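Local coordinates for protein sensor histidine kinase PdtaS (Mycobacterium tuberculosis, PDB 2YKF) that probably senses nutrient deprivation by binding cyclic di-GMP and autophosphorylates on a histidine to signal through the PdtaR/PdtaS two-component system, at residues T14-P17 with G18-D22; P117-F120 with G121-V124. All blocks are in the same frame, centred on the assembly; numbering follows the deposited sequence.

Contact 1: T14-P17 with G18-D22; sequences TVLP and GSAVD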
ATOM      1  N   THR A  14     -27.371  -6.823  14.911  1.00 46.52           N
ATOM      2  CA  THR A  14     -26.926  -8.192  15.100  1.00 45.15           C
ATOM      3  C   THR A  14     -27.061  -8.597  16.573  1.00 45.46           C
ATOM      4  O   THR A  14     -27.101  -7.724  17.452  1.00 45.18           O
ATOM      5  CB  THR A  14     -25.455  -8.278  14.582  1.00 46.79           C
ATOM      6  OG1 THR A  14     -25.391  -9.004  13.340  1.00 47.67           O
ATOM      7  CG2 THR A  14     -24.571  -8.811  15.574  1.00 39.43           C
ATOM      8  N   VAL A  15     -27.171  -9.897  16.846  1.00 45.05           N
ATOM      9  CA  VAL A  15     -27.025 -10.386  18.236  1.00 45.65           C
ATOM     10  C   VAL A  15     -25.772 -11.285  18.460  1.00 45.56           C
ATOM     11  O   VAL A  15     -25.732 -12.144  19.331  1.00 44.93           O
ATOM     12  CB  VAL A  15     -28.365 -10.987  18.810  1.00 46.10           C
ATOM     13  CG1 VAL A  15     -29.508  -9.975  18.603  1.00 47.39           C
ATOM     14  CG2 VAL A  15     -28.712 -12.340  18.183  1.00 46.13           C
ATOM     15  N   LEU A  16     -24.734 -11.052  17.658  1.00 43.63           N
ATOM     16  CA  LEU A  16     -23.482 -11.789  17.773  1.00 41.76           C
ATOM     17  C   LEU A  16     -22.871 -11.521  19.115  1.00 40.02           C
ATOM     18  O   LEU A  16     -22.953 -10.400  19.631  1.00 40.26           O
ATOM     19  CB  LEU A  16     -22.507 -11.365  16.659  1.00 41.85           C
ATOM     20  CG  LEU A  16     -22.849 -11.871  15.249  1.00 42.62           C
ATOM     21  CD1 LEU A  16     -22.077 -11.069  14.195  1.00 43.61           C
ATOM     22  CD2 LEU A  16     -22.525 -13.373  15.094  1.00 43.78           C
ATOM     23  N   PRO A  17     -22.272 -12.556  19.710  1.00 39.68           N
ATOM     24  CA  PRO A  17     -21.609 -12.386  21.007  1.00 39.92           C
ATOM     25  C   PRO A  17     -20.305 -11.568  20.836  1.00 41.83           C
ATOM     26  O   PRO A  17     -19.759 -11.541  19.731  1.00 40.41           O
ATOM     27  CB  PRO A  17     -21.296 -13.826  21.414  1.00 41.36           C
ATOM     28  CG  PRO A  17     -21.193 -14.609  20.148  1.00 39.88           C
ATOM     29  CD  PRO A  17     -22.140 -13.928  19.170  1.00 38.71           C
ATOM     30  N   GLY A  18     -19.847 -10.911  21.909  1.00 41.52           N
ATOM     31  CA  GLY A  18     -18.643 -10.083  21.874  1.00 40.80           C
ATOM     32  C   GLY A  18     -17.402 -10.765  21.277  1.00 41.01           C
ATOM     33  O   GLY A  18     -16.577 -10.116  20.652  1.00 40.20           O
ATOM     34  N   SER A  19     -17.241 -12.070  21.489  1.00 40.27           N
ATOM     35  CA  SER A  19     -16.173 -12.812  20.854  1.00 39.42           C
ATOM     36  C   SER A  19     -16.254 -12.815  19.339  1.00 38.91           C
ATOM     37  O   SER A  19     -15.218 -12.659  18.636  1.00 38.99           O
ATOM     38  CB  SER A  19     -16.199 -14.258  21.312  1.00 39.67           C
ATOM     39  OG  SER A  19     -15.568 -14.323  22.547  1.00 44.78           O
ATOM     40  N   ALA A  20     -17.431 -13.103  18.801  1.00 37.54           N
ATOM     41  CA  ALA A  20     -17.529 -13.075  17.334  1.00 37.11           C
ATOM     42  C   ALA A  20     -17.458 -11.645  16.823  1.00 35.20           C
ATOM     43  O   ALA A  20     -16.969 -11.424  15.739  1.00 33.52           O
ATOM     44  CB  ALA A  20     -18.803 -13.783  16.796  1.00 37.43           C
ATOM     45  N   VAL A  21     -18.024 -10.692  17.569  1.00 36.65           N
ATOM     46  CA  VAL A  21     -17.873  -9.273  17.197  1.00 34.49           C
ATOM     47  C   VAL A  21     -16.364  -8.890  17.058  1.00 35.52           C
ATOM     48  O   VAL A  21     -15.956  -8.355  16.028  1.00 33.15           O
ATOM     49  CB  VAL A  21     -18.620  -8.339  18.125  1.00 36.45           C
ATOM     50  CG1 VAL A  21     -18.209  -6.877  17.862  1.00 34.39           C
ATOM     51  CG2 VAL A  21     -20.198  -8.508  17.933  1.00 35.77           C
ATOM     52  N   ASP A  22     -15.553  -9.226  18.059  1.00 34.58           N
ATOM     53  CA  ASP A  22     -14.077  -9.120  17.950  1.00 35.60           C
ATOM     54  C   ASP A  22     -13.462  -9.736  16.734  1.00 32.91           C
ATOM     55  O   ASP A  22     -12.594  -9.134  16.120  1.00 31.05           O
ATOM     56  CB  ASP A  22     -13.400  -9.843  19.111  1.00 37.39           C
ATOM     57  CG  ASP A  22     -13.503  -9.115  20.364  1.00 40.91           C
ATOM     58  OD1 ASP A  22     -13.864  -7.900  20.333  1.00 48.60           O
ATOM     59  OD2 ASP A  22     -13.150  -9.749  21.405  1.00 48.46           O
TER
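L16 and P17 meet A20 and V21 where the loop after helix 6-13 turns into helix 18-38 of the GAF domain. P17 sits at the N-cap position, and its carbonyl opens the helix: V21 N donates to P17 O at 2.9 Å, with an N-H...O angle of 171°. The close packing is apolar, between L16, P17, A20 and V21. L16 CB rests 3.9 Å from V21 CG2, and further out along the leucine CD2 comes within 4.1 Å of A20 CB. V21 holds CG1 anti to its backbone N (chi1 169°), which sets CG2 anti to the carbonyl carbon and directs it back to the loop, 3.7 Å from L16 O. The proline meets the same alanine methyl with its CD edge, P17 CD lying 4.1 Å from A20 CB. A20 is buried, its side chain also touching V125 of strand 123-131 and F120 of strand 114-120. The solvent side is looser: G18 and the outer parts of P17 and S19 are exposed, though S19 still touches F120. P17 has no side-chain acceptor, so within this contact the hydrogen bond comes from its main-chain carbonyl, and the aliphatic side chains add apolar contacts.

Contact 2: P117-F120 with G121-V124; sequences PVRF and GDQV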
ATOM      1  N   PRO A 117     -17.759 -18.027   3.406  1.00 35.08           N
ATOM      2  CA  PRO A 117     -18.086 -17.769   4.770  1.00 33.04           C
ATOM      3  C   PRO A 117     -16.891 -17.375   5.651  1.00 31.52           C
ATOM      4  O   PRO A 117     -15.756 -17.768   5.401  1.00 31.39           O
ATOM      5  CB  PRO A 117     -18.567 -19.139   5.247  1.00 33.75           C
ATOM      6  CG  PRO A 117     -17.658 -20.075   4.470  1.00 34.29           C
ATOM      7  CD  PRO A 117     -17.632 -19.479   3.121  1.00 34.15           C
ATOM      8  N   VAL A 118     -17.195 -16.658   6.708  1.00 28.93           N
ATOM      9  CA  VAL A 118     -16.256 -16.384   7.747  1.00 30.97           C
ATOM     10  C   VAL A 118     -16.803 -17.149   8.948  1.00 32.78           C
ATOM     11  O   VAL A 118     -17.916 -16.850   9.385  1.00 33.40           O
ATOM     12  CB  VAL A 118     -16.249 -14.889   8.076  1.00 30.44           C
ATOM     13  CG1 VAL A 118     -15.299 -14.580   9.249  1.00 33.05           C
ATOM     14  CG2 VAL A 118     -15.832 -14.051   6.829  1.00 30.21           C
ATOM     15  N   ARG A 119     -16.039 -18.121   9.454  1.00 33.59           N
ATOM     16  CA  ARG A 119     -16.419 -18.892  10.666  1.00 35.93           C
ATOM     17  C   ARG A 119     -15.732 -18.410  11.909  1.00 37.38           C
ATOM     18  O   ARG A 119     -14.528 -17.911  11.869  1.00 34.94           O
ATOM     19  CB  ARG A 119     -16.145 -20.372  10.504  1.00 36.27           C
ATOM     20  CG  ARG A 119     -17.358 -21.098  10.065  1.00 42.50           C
ATOM     21  CD  ARG A 119     -17.189 -22.652   9.955  1.00 45.22           C
ATOM     22  NE  ARG A 119     -18.239 -23.144   9.037  1.00 49.64           N
ATOM     23  CZ  ARG A 119     -18.169 -23.147   7.696  1.00 51.80           C
ATOM     24  NH1 ARG A 119     -17.080 -22.707   7.059  1.00 54.60           N
ATOM     25  NH2 ARG A 119     -19.193 -23.593   6.966  1.00 51.88           N
ATOM     26  N   PHE A 120     -16.504 -18.473  13.003  1.00 36.54           N
ATOM     27  CA  PHE A 120     -16.005 -18.281  14.323  1.00 39.15           C
ATOM     28  C   PHE A 120     -16.754 -19.198  15.314  1.00 40.99           C
ATOM     29  O   PHE A 120     -17.992 -19.239  15.350  1.00 40.35           O
ATOM     30  CB  PHE A 120     -16.184 -16.843  14.783  1.00 38.96           C
ATOM     31  CG  PHE A 120     -15.657 -16.606  16.165  1.00 41.43           C
ATOM     32  CD1 PHE A 120     -14.281 -16.431  16.374  1.00 44.31           C
ATOM     33  CD2 PHE A 120     -16.500 -16.661  17.264  1.00 43.33           C
ATOM     34  CE1 PHE A 120     -13.777 -16.239  17.666  1.00 44.59           C
ATOM     35  CE2 PHE A 120     -15.998 -16.477  18.561  1.00 45.91           C
ATOM     36  CZ  PHE A 120     -14.627 -16.272  18.744  1.00 45.56           C
ATOM     37  N   GLY A 121     -15.998 -19.858  16.174  1.00 44.63           N
ATOM     38  CA  GLY A 121     -16.525 -21.009  16.888  1.00 48.39           C
ATOM     39  C   GLY A 121     -16.717 -21.913  15.688  1.00 50.67           C
ATOM     40  O   GLY A 121     -15.823 -21.974  14.791  1.00 51.86           O
ATOM     41  N   ASP A 122     -17.895 -22.510  15.607  1.00 51.46           N
ATOM     42  CA  ASP A 122     -18.308 -23.221  14.406  1.00 52.87           C
ATOM     43  C   ASP A 122     -19.557 -22.647  13.739  1.00 51.54           C
ATOM     44  O   ASP A 122     -20.270 -23.377  13.040  1.00 52.18           O
ATOM     45  CB  ASP A 122     -18.502 -24.711  14.702  1.00 54.13           C
ATOM     46  CG  ASP A 122     -17.541 -25.579  13.911  1.00 57.80           C
ATOM     47  OD1 ASP A 122     -17.770 -25.760  12.689  1.00 61.58           O
ATOM     48  OD2 ASP A 122     -16.536 -26.062  14.496  1.00 63.59           O
ATOM     49  N   GLN A 123     -19.848 -21.365  13.977  1.00 49.26           N
ATOM     50  CA  GLN A 123     -20.927 -20.739  13.241  1.00 47.19           C
ATOM     51  C   GLN A 123     -20.397 -19.819  12.105  1.00 44.26           C
ATOM     52  O   GLN A 123     -19.307 -19.240  12.201  1.00 43.12           O
ATOM     53  CB  GLN A 123     -22.008 -20.097  14.171  1.00 47.91           C
ATOM     54  CG  GLN A 123     -21.553 -19.005  15.139  1.00 53.81           C
ATOM     55  CD  GLN A 123     -22.658 -17.946  15.496  1.00 60.47           C
ATOM     56  OE1 GLN A 123     -23.756 -17.913  14.890  1.00 62.47           O
ATOM     57  NE2 GLN A 123     -22.337 -17.053  16.463  1.00 59.02           N
ATOM     58  N   VAL A 124     -21.120 -19.747  11.009  1.00 40.69           N
ATOM     59  CA  VAL A 124     -20.821 -18.754   9.994  1.00 38.42           C
ATOM     60  C   VAL A 124     -21.345 -17.469  10.593  1.00 37.77           C
ATOM     61  O   VAL A 124     -22.607 -17.288  10.764  1.00 37.69           O
ATOM     62  CB  VAL A 124     -21.503 -19.037   8.684  1.00 39.07           C
ATOM     63  CG1 VAL A 124     -21.337 -17.863   7.740  1.00 36.16           C
ATOM     64  CG2 VAL A 124     -20.974 -20.338   8.053  1.00 36.75           C
TER
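A tight beta hairpin joins strands 114-120 and 123-131, and F120 and Q123 close it as an antiparallel hydrogen-bonded pair. F120 N donates to Q123 O at 3.0 Å, nearly straight at 166°. The return bond, Q123 N to F120 O at 3.1 Å, is less straight, at 155°, and its donor stands above the carbonyl plane rather than in it. Between them runs a type II' turn with G121 at its first corner, where positive phi (65°) favours glycine. R119 and V124 form the next, non-hydrogen-bonded pair, their CA atoms 4.5 Å apart, and R119 CA makes a CA-H...O contact with Q123 O at 3.3 Å. The hairpin forms one margin of the antiparallel GAF sheet, 114-120 being an outermost strand within the chain. R119 runs extended from CG to NE, which carries its guanidinium across V124; V124 CG2 lies 3.7 Å above one face, offset toward the rim. NH1 bonds to A160 O, while D122 OD1 is 4.5 Å from R119 NE, well out of the guanidinium plane, a proximity of charges alone. P117 CB packs on V124 CG2 at 3.9 Å, and on the other face of the sheet the F120 ring meets H23 of helix 18-38.

How the contacts relate
Both contacts belong to the GAF domain and touch directly. Contact 1 lies at the surface, its centre about 22 Å from the centre of the chain; contact 2 is partly buried, its centre about 17 Å from the centre of the chain. S19 CB packs 3.5 Å from F120 CE2, and the amide end of Q123 reaches back, NE2 lying 3.9 Å from L16 CD2, so the first turn of helix 18-38 and its preceding loop rest on the hairpin end. In each, main-chain hydrogen bonds accompany a change of chain direction: the start of a helix in one, a strand pair closed by a turn in the other. Contact 1 packs through aliphatic groups, whereas contact 2 also carries charged and aromatic side chains.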